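Local atomic coordinates of vacuolar aminopeptidase 1 (PDB entry 5JGF), a protein that removes N-terminal amino acids, preferably neutral or hydrophobic ones, from peptides and proteins in the yeast vacuole, working as a zinc-dependent dodecamer. Residues S48-S53 against E314-R319; G59-I64 against S71-G76; G112-A117 against P186-P191. All coordinates share one frame; numbering follows the deposited sequence.

Contact 1. Residues S48-S53 against E314-R319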
loop_
_atom_site.group_PDB
_atom_site.type_symbol
_atom_site.label_atom_id
_atom_site.label_comp_id
_atom_site.label_asym_id
_atom_site.label_seq_id
_atom_site.Cartn_x
_atom_site.Cartn_y
_atom_site.Cartn_z
ATOM N N SER D 48 47.518 43.896 -6.266
ATOM C CA SER D 48 48.833 44.518 -6.133
ATOM C C SER D 48 49.509 44.022 -4.863
ATOM O O SER D 48 48.840 43.713 -3.880
ATOM C CB SER D 48 48.701 46.041 -6.075
ATOM O OG SER D 48 48.144 46.552 -7.273
ATOM N N ASN D 49 50.835 43.945 -4.881
ATOM C CA ASN D 49 51.575 43.497 -3.710
ATOM C C ASN D 49 51.463 44.564 -2.622
ATOM O O ASN D 49 51.544 45.756 -2.904
ATOM C CB ASN D 49 53.038 43.240 -4.076
ATOM C CG ASN D 49 53.886 42.912 -2.869
ATOM O OD1 ASN D 49 54.278 43.800 -2.122
ATOM N ND2 ASN D 49 54.162 41.632 -2.665
ATOM N N TRP D 50 51.276 44.133 -1.380
ATOM C CA TRP D 50 51.107 45.065 -0.272
ATOM C C TRP D 50 52.386 45.499 0.444
ATOM O O TRP D 50 52.323 46.272 1.402
ATOM C CB TRP D 50 50.144 44.471 0.759
ATOM C CG TRP D 50 48.756 44.217 0.236
ATOM C CD1 TRP D 50 48.241 44.608 -0.969
ATOM C CD2 TRP D 50 47.693 43.550 0.928
ATOM N NE1 TRP D 50 46.921 44.229 -1.068
ATOM C CE2 TRP D 50 46.559 43.578 0.082
ATOM C CE3 TRP D 50 47.587 42.932 2.182
ATOM C CZ2 TRP D 50 45.333 43.011 0.452
ATOM C CZ3 TRP D 50 46.365 42.368 2.551
ATOM C CH2 TRP D 50 45.256 42.413 1.685
ATOM N N GLN D 51 53.535 45.019 -0.016
ATOM C CA GLN D 51 54.802 45.359 0.627
ATOM C C GLN D 51 54.977 46.863 0.826
ATOM O O GLN D 51 55.443 47.297 1.877
ATOM C CB GLN D 51 55.978 44.805 -0.182
ATOM C CG GLN D 51 57.271 44.644 0.608
ATOM C CD GLN D 51 57.175 43.563 1.670
ATOM O OE1 GLN D 51 56.805 42.422 1.390
ATOM N NE2 GLN D 51 57.528 43.923 2.904
ATOM N N ASP D 52 54.596 47.660 -0.167
ATOM C CA ASP D 52 54.740 49.110 -0.058
ATOM C C ASP D 52 53.491 49.847 0.418
ATOM O O ASP D 52 53.492 51.079 0.506
ATOM C CB ASP D 52 55.186 49.711 -1.395
ATOM C CG ASP D 52 56.611 49.337 -1.761
ATOM O OD1 ASP D 52 57.389 48.978 -0.853
ATOM O OD2 ASP D 52 56.958 49.417 -2.957
ATOM N N SER D 53 52.429 49.110 0.721
ATOM C CA SER D 53 51.193 49.734 1.186
ATOM C C SER D 53 51.057 49.618 2.695
ATOM O O SER D 53 50.402 50.441 3.335
ATOM C CB SER D 53 49.980 49.092 0.510
ATOM O OG SER D 53 49.966 49.381 -0.876
ATOM N N GLU D 314 43.123 34.060 5.624
ATOM C CA GLU D 314 44.489 33.558 5.655
ATOM C C GLU D 314 45.390 34.420 4.774
ATOM O O GLU D 314 46.542 34.688 5.121
ATOM C CB GLU D 314 44.532 32.100 5.171
ATOM C CG GLU D 314 43.714 31.109 6.010
ATOM C CD GLU D 314 42.282 30.927 5.511
ATOM O OE1 GLU D 314 41.477 31.872 5.609
ATOM O OE2 GLU D 314 41.962 29.826 5.015
ATOM N N SER D 315 44.859 34.850 3.635
ATOM C CA SER D 315 45.615 35.686 2.710
ATOM C C SER D 315 45.969 37.028 3.343
ATOM O O SER D 315 47.114 37.474 3.274
ATOM C CB SER D 315 44.809 35.926 1.434
ATOM O OG SER D 315 45.485 36.833 0.580
ATOM N N VAL D 316 44.976 37.666 3.950
ATOM C CA VAL D 316 45.168 38.955 4.603
ATOM C C VAL D 316 46.254 38.873 5.671
ATOM O O VAL D 316 47.142 39.724 5.728
ATOM C CB VAL D 316 43.850 39.447 5.252
ATOM C CG1 VAL D 316 44.127 40.614 6.197
ATOM C CG2 VAL D 316 42.869 39.870 4.168
ATOM N N VAL D 317 46.186 37.847 6.512
ATOM C CA VAL D 317 47.170 37.687 7.575
ATOM C C VAL D 317 48.573 37.398 7.040
ATOM O O VAL D 317 49.557 37.921 7.569
ATOM C CB VAL D 317 46.748 36.575 8.562
ATOM C CG1 VAL D 317 47.848 36.328 9.584
ATOM C CG2 VAL D 317 45.467 36.988 9.280
ATOM N N GLU D 318 48.675 36.579 5.995
ATOM C CA GLU D 318 49.985 36.273 5.430
ATOM C C GLU D 318 50.582 37.483 4.715
ATOM O O GLU D 318 51.742 37.830 4.944
ATOM C CB GLU D 318 49.908 35.087 4.461
ATOM C CG GLU D 318 51.185 34.893 3.640
ATOM C CD GLU D 318 51.286 33.521 2.995
ATOM O OE1 GLU D 318 50.237 32.931 2.661
ATOM O OE2 GLU D 318 52.422 33.036 2.809
ATOM N N ARG D 319 49.792 38.126 3.860
ATOM C CA ARG D 319 50.263 39.292 3.116
ATOM C C ARG D 319 50.637 40.440 4.049
ATOM O O ARG D 319 51.653 41.113 3.849
ATOM C CB ARG D 319 49.186 39.765 2.135
ATOM C CG ARG D 319 48.797 38.720 1.105
ATOM C CD ARG D 319 47.686 39.198 0.182
ATOM N NE ARG D 319 48.122 40.277 -0.696
ATOM C CZ ARG D 319 47.583 40.537 -1.881
ATOM N NH1 ARG D 319 46.583 39.792 -2.339
ATOM N NH2 ARG D 319 48.045 41.540 -2.615
HETATM O O HOH W 1 50.743 41.379 -0.776
#
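A water joins R319 to W50, accepting one hydrogen bond from R319 NE at 2.8 Å and a second from the backbone W50 N at 2.9 Å. This bridge flanks a cation-pi stack: the arginine of helix 312-324 lies flat on the indole of a loop that leads into strand 58-65. Guanidinium and indole planes differ by only 26°, and R319 CZ stands 3.9 Å from the centroid of the five-membered ring of W50, nearly on its normal. Farther back along the same side chain, R319 CD sits 4.1 Å from the centroid of the six-membered ring of W50, a CH-pi contact made over the face. Arginine suits this place because its methylenes can cover the carbocycle while the charged group covers the pyrrole, and tryptophan offers one long, electron-rich surface for both. The two side chains cross at about a right angle; the bend at chi3 (68°) places NE over the ring centre, and CZ follows it across the face.

The other N-H groups find partners just outside the contact. W50 NE1 gives its hydrogen to the carbonyl of S45, and R319 NH1 gives one to that of E46, so the loop just before the indole helps fix both groups in their stacked positions. A long, weak ion pair links R319 NH2 to D330 of the second subunit, bringing the arginine to a subunit interface. Such neighbours would be expected to stabilise its positive charge.

W50 also packs on T63 and F73 of the hairpin, tying the loop to the sheet. One turn before R319 on the helix, V316 supplies a compact branched side chain beside the benzene end of the tryptophan: W50 CH2 comes within 4.3 Å of V316 CG2.

Contact 2. Residues G59-I64 against S71-G76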
loop_
_atom_site.group_PDB
_atom_site.type_symbol
_atom_site.label_atom_id
_atom_site.label_comp_id
_atom_site.label_asym_id
_atom_site.label_seq_id
_atom_site.Cartn_x
_atom_site.Cartn_y
_atom_site.Cartn_z
ATOM N N GLY D 59 48.535 49.766 10.839
ATOM C CA GLY D 59 47.466 50.662 10.440
ATOM C C GLY D 59 46.116 49.992 10.279
ATOM O O GLY D 59 45.922 48.847 10.689
ATOM N N LYS D 60 45.182 50.724 9.683
ATOM C CA LYS D 60 43.829 50.234 9.452
ATOM C C LYS D 60 43.600 50.074 7.954
ATOM O O LYS D 60 43.724 51.037 7.193
ATOM C CB LYS D 60 42.818 51.221 10.040
ATOM C CG LYS D 60 42.984 51.421 11.537
ATOM C CD LYS D 60 42.115 52.552 12.057
ATOM C CE LYS D 60 42.384 52.812 13.534
ATOM N NZ LYS D 60 41.671 54.032 14.008
ATOM N N PHE D 61 43.271 48.855 7.532
ATOM C CA PHE D 61 43.046 48.586 6.118
ATOM C C PHE D 61 41.877 47.638 5.876
ATOM O O PHE D 61 41.264 47.114 6.806
ATOM C CB PHE D 61 44.284 47.940 5.482
ATOM C CG PHE D 61 45.595 48.533 5.925
ATOM C CD1 PHE D 61 46.166 48.169 7.141
ATOM C CD2 PHE D 61 46.267 49.442 5.117
ATOM C CE1 PHE D 61 47.387 48.704 7.545
ATOM C CE2 PHE D 61 47.491 49.982 5.515
ATOM C CZ PHE D 61 48.049 49.611 6.729
ATOM N N TYR D 62 41.579 47.432 4.601
ATOM C CA TYR D 62 40.548 46.490 4.196
ATOM C C TYR D 62 40.731 46.208 2.718
ATOM O O TYR D 62 41.299 47.021 1.987
ATOM C CB TYR D 62 39.132 47.022 4.478
ATOM C CG TYR D 62 38.607 48.076 3.523
ATOM C CD1 TYR D 62 38.915 49.426 3.697
ATOM C CD2 TYR D 62 37.768 47.725 2.464
ATOM C CE1 TYR D 62 38.396 50.398 2.845
ATOM C CE2 TYR D 62 37.245 48.687 1.607
ATOM C CZ TYR D 62 37.561 50.021 1.803
ATOM O OH TYR D 62 37.036 50.972 0.964
ATOM N N THR D 63 40.285 45.034 2.286
ATOM C CA THR D 63 40.382 44.663 0.887
ATOM C C THR D 63 39.082 43.969 0.512
ATOM O O THR D 63 38.309 43.565 1.386
ATOM C CB THR D 63 41.582 43.721 0.624
ATOM O OG1 THR D 63 41.733 43.530 -0.788
ATOM C CG2 THR D 63 41.372 42.365 1.300
ATOM N N ILE D 64 38.839 43.840 -0.785
ATOM C CA ILE D 64 37.618 43.213 -1.259
ATOM C C ILE D 64 37.931 42.254 -2.390
ATOM O O ILE D 64 38.800 42.519 -3.220
ATOM C CB ILE D 64 36.620 44.275 -1.769
ATOM C CG1 ILE D 64 36.284 45.248 -0.637
ATOM C CG2 ILE D 64 35.347 43.603 -2.288
ATOM C CD1 ILE D 64 35.437 46.426 -1.074
ATOM N N SER D 71 37.420 42.022 3.845
ATOM C CA SER D 71 38.182 41.808 5.066
ATOM C C SER D 71 38.732 43.143 5.544
ATOM O O SER D 71 39.482 43.806 4.826
ATOM C CB SER D 71 39.340 40.839 4.830
ATOM O OG SER D 71 40.057 40.623 6.036
ATOM N N ALA D 72 38.330 43.541 6.744
ATOM C CA ALA D 72 38.793 44.788 7.336
ATOM C C ALA D 72 39.700 44.382 8.481
ATOM O O ALA D 72 39.375 43.462 9.236
ATOM C CB ALA D 72 37.616 45.596 7.860
ATOM N N PHE D 73 40.842 45.047 8.615
ATOM C CA PHE D 73 41.749 44.695 9.690
ATOM C C PHE D 73 42.539 45.862 10.261
ATOM O O PHE D 73 42.730 46.892 9.610
ATOM C CB PHE D 73 42.698 43.577 9.234
ATOM C CG PHE D 73 43.487 43.896 7.988
ATOM C CD1 PHE D 73 44.829 44.260 8.073
ATOM C CD2 PHE D 73 42.904 43.787 6.728
ATOM C CE1 PHE D 73 45.582 44.503 6.918
ATOM C CE2 PHE D 73 43.646 44.029 5.569
ATOM C CZ PHE D 73 44.989 44.386 5.666
ATOM N N ILE D 74 42.967 45.681 11.504
ATOM C CA ILE D 74 43.743 46.673 12.233
ATOM C C ILE D 74 45.015 45.966 12.683
ATOM O O ILE D 74 44.955 44.973 13.410
ATOM C CB ILE D 74 42.978 47.169 13.472
ATOM C CG1 ILE D 74 41.576 47.631 13.066
ATOM C CG2 ILE D 74 43.745 48.313 14.136
ATOM C CD1 ILE D 74 40.677 47.965 14.242
ATOM N N LEU D 75 46.159 46.477 12.242
ATOM C CA LEU D 75 47.448 45.886 12.579
ATOM C C LEU D 75 48.278 46.860 13.409
ATOM O O LEU D 75 48.576 47.967 12.963
ATOM C CB LEU D 75 48.190 45.521 11.291
ATOM C CG LEU D 75 49.606 44.938 11.373
ATOM C CD1 LEU D 75 49.631 43.685 12.239
ATOM C CD2 LEU D 75 50.085 44.624 9.966
ATOM N N GLY D 76 48.644 46.441 14.614
ATOM C CA GLY D 76 49.419 47.301 15.491
ATOM C C GLY D 76 50.905 47.302 15.198
ATOM O O GLY D 76 51.481 46.277 14.838
#
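F61 and F73 face each other across an antiparallel hairpin, exchanging two backbone hydrogen bonds, F61 N to F73 O (2.9 Å) and F73 N to F61 O (2.8 Å). G59 with L75 and T63 with S71 repeat this reciprocal pattern, so six bonds satisfy the inward-facing amides and carbonyls; the longest is S71 N to T63 O at 3.0 Å. Between them lie the non-hydrogen-bonded pairs K60 with I74 and Y62 with A72. Their outward backbone groups bond to K42 and L44, in and just after strand 42-43, and to strand 289-295.

On the phenylalanine face, F73 CG lies between the backbone N and the carbonyl carbon (chi1 56°), and the ring receives F61 CB over one face, 4.0 Å from its centroid. The two rings barely overlap. G59 has phi 141°, which suits glycine, and a CB there would strike the F61 ring.

The polar side chains find partners beyond the hairpin: Y62 OH with D37, T63 OG1 with the carbonyl of L44, S71 OG with T293 and K60 NZ with the carbonyl of A278. Pairing these groups probably offsets much of the cost of burying the hairpin in the mixed sheet.

Contact 3. Residues G112-A117 against P186-P191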
loop_
_atom_site.group_PDB
_atom_site.type_symbol
_atom_site.label_atom_id
_atom_site.label_comp_id
_atom_site.label_asym_id
_atom_site.label_seq_id
_atom_site.Cartn_x
_atom_site.Cartn_y
_atom_site.Cartn_z
ATOM N N GLY D 112 4.025 39.524 -18.665
ATOM C CA GLY D 112 5.465 39.552 -18.796
ATOM C C GLY D 112 6.022 38.856 -17.568
ATOM O O GLY D 112 5.577 39.121 -16.447
ATOM N N ARG D 113 6.968 37.946 -17.779
ATOM C CA ARG D 113 7.598 37.203 -16.691
ATOM C C ARG D 113 9.101 37.160 -16.943
ATOM O O ARG D 113 9.549 37.401 -18.062
ATOM C CB ARG D 113 7.066 35.765 -16.642
ATOM C CG ARG D 113 5.582 35.647 -16.303
ATOM C CD ARG D 113 5.145 34.191 -16.258
ATOM N NE ARG D 113 5.237 33.547 -17.568
ATOM C CZ ARG D 113 5.007 32.256 -17.783
ATOM N NH1 ARG D 113 4.670 31.463 -16.771
ATOM N NH2 ARG D 113 5.114 31.754 -19.007
ATOM N N ILE D 114 9.878 36.873 -15.904
ATOM C CA ILE D 114 11.324 36.762 -16.061
ATOM C C ILE D 114 11.779 35.419 -15.511
ATOM O O ILE D 114 11.292 34.963 -14.478
ATOM C CB ILE D 114 12.097 37.891 -15.328
ATOM C CG1 ILE D 114 11.645 37.987 -13.871
ATOM C CG2 ILE D 114 11.900 39.214 -16.061
ATOM C CD1 ILE D 114 12.481 38.953 -13.041
ATOM N N ALA D 115 12.706 34.785 -16.219
ATOM C CA ALA D 115 13.235 33.494 -15.799
ATOM C C ALA D 115 14.254 33.725 -14.687
ATOM O O ALA D 115 15.178 34.526 -14.838
ATOM C CB ALA D 115 13.885 32.792 -16.981
ATOM N N VAL D 116 14.078 33.025 -13.572
ATOM C CA VAL D 116 14.965 33.173 -12.425
ATOM C C VAL D 116 15.312 31.823 -11.811
ATOM O O VAL D 116 14.718 30.801 -12.156
ATOM C CB VAL D 116 14.314 34.051 -11.325
ATOM C CG1 VAL D 116 13.971 35.426 -11.886
ATOM C CG2 VAL D 116 13.052 33.374 -10.794
ATOM N N ALA D 117 16.269 31.832 -10.889
ATOM C CA ALA D 117 16.699 30.614 -10.211
ATOM C C ALA D 117 16.881 30.907 -8.727
ATOM O O ALA D 117 17.202 32.033 -8.339
ATOM C CB ALA D 117 18.007 30.113 -10.812
ATOM N N PRO D 186 8.339 34.767 -11.337
ATOM C CA PRO D 186 7.960 36.161 -11.092
ATOM C C PRO D 186 7.247 36.805 -12.274
ATOM O O PRO D 186 7.689 36.686 -13.421
ATOM C CB PRO D 186 9.299 36.849 -10.807
ATOM C CG PRO D 186 10.196 35.721 -10.346
ATOM C CD PRO D 186 9.799 34.595 -11.264
ATOM N N VAL D 187 6.141 37.484 -11.982
ATOM C CA VAL D 187 5.379 38.200 -12.997
ATOM C C VAL D 187 5.890 39.631 -12.889
ATOM O O VAL D 187 5.882 40.220 -11.804
ATOM C CB VAL D 187 3.867 38.151 -12.701
ATOM C CG1 VAL D 187 3.119 39.119 -13.608
ATOM C CG2 VAL D 187 3.353 36.732 -12.914
ATOM N N ILE D 188 6.337 40.187 -14.009
ATOM C CA ILE D 188 6.899 41.527 -14.005
ATOM C C ILE D 188 6.009 42.603 -14.628
ATOM O O ILE D 188 6.194 43.790 -14.366
ATOM C CB ILE D 188 8.298 41.499 -14.687
ATOM C CG1 ILE D 188 9.040 42.810 -14.439
ATOM C CG2 ILE D 188 8.152 41.217 -16.176
ATOM C CD1 ILE D 188 10.536 42.709 -14.699
ATOM N N GLY D 189 5.037 42.205 -15.440
ATOM C CA GLY D 189 4.161 43.204 -16.031
ATOM C C GLY D 189 3.092 42.672 -16.962
ATOM O O GLY D 189 2.905 41.465 -17.095
ATOM N N PHE D 190 2.369 43.595 -17.587
ATOM C CA PHE D 190 1.331 43.261 -18.550
ATOM C C PHE D 190 1.295 44.469 -19.474
ATOM O O PHE D 190 0.467 45.363 -19.320
ATOM C CB PHE D 190 -0.032 43.076 -17.878
ATOM C CG PHE D 190 -1.019 42.336 -18.733
ATOM C CD1 PHE D 190 -1.102 40.950 -18.677
ATOM C CD2 PHE D 190 -1.811 43.016 -19.654
ATOM C CE1 PHE D 190 -1.951 40.250 -19.527
ATOM C CE2 PHE D 190 -2.664 42.322 -20.511
ATOM C CZ PHE D 190 -2.734 40.939 -20.448
ATOM N N PRO D 191 2.217 44.516 -20.444
ATOM C CA PRO D 191 2.302 45.626 -21.393
ATOM C C PRO D 191 1.149 45.766 -22.381
ATOM O O PRO D 191 0.404 44.823 -22.630
ATOM C CB PRO D 191 3.624 45.364 -22.100
ATOM C CG PRO D 191 3.684 43.876 -22.137
ATOM C CD PRO D 191 3.243 43.496 -20.736
#
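G112 O is gripped by two donors from the other segment, I188 N at 2.8 Å and G189 N at 3.3 Å, both approaching from one face of the carbonyl plane. I188 and G189 thus stand together opposite G112, a classic beta bulge in the antiparallel pairing of strand 112-119 with strand 187-189, outermost of the sheet within this chain. G112 N completes the pair with a straight bond to G189 O, 2.7 Å long. The nearly fully extended backbone of G189 (phi 179°) is one that glycine adopts easily.

Packing is tightest on the side of the isoleucines and the proline. I188 CG2 sits between its backbone N and carbonyl carbon and presses to 3.3 Å from G112 O, while I188 CD1 reaches I114 CG2 at 4.0 Å. The proline ring, rigid and with no N-H to satisfy, meets V116 tip to tip, V116 CG2 lying 3.5 Å from P186 CD. I114 crosses P186 at about a right angle, resting CG1 against the ring's CB.

Beyond the bulge the pairing slackens: I114 N reaches P186 O only by a weak bond of 3.3 Å. The opposite side, that of R113 and V187, is looser too. R113 CG is 4.2 Å from V187 CG2, and from there the partly exposed arginine leads away, its NH1 bonding to N352 of the third subunit. A long flexible chain suits that crossing between subunits, whereas the compact V187 packs on F255 of that subunit.

The aliphatic cluster continues into the sheet: I114, V116 and P186 all lean on L240 of strand 233-242, and I114 and V116 also touch L99 and V97 of strand 96-99; strand 187-189 in turn meets the third subunit through backbone hydrogen bonds from I188.

Overall arrangement
From the N terminus, after two helices and a short strand, the chain lays down 48-53, one half of contact 1, and then folds into the hairpin of contact 2, closing a loop of only six residues. After one more strand of the mixed sheet, 86-91, it enters the six-stranded antiparallel sheet, where contact 3 closes a wider loop of 68 residues. Only when helix 312-324 arrives does contact 1 close, and its span therefore encloses both others. Contacts 1 and 2 touch, their centres about 10 Å apart, joining helix and loop to the mixed sheet. Contact 3 lies across the chain's centre, about 45 Å from contact 1 centre to centre; both reach the second subunit.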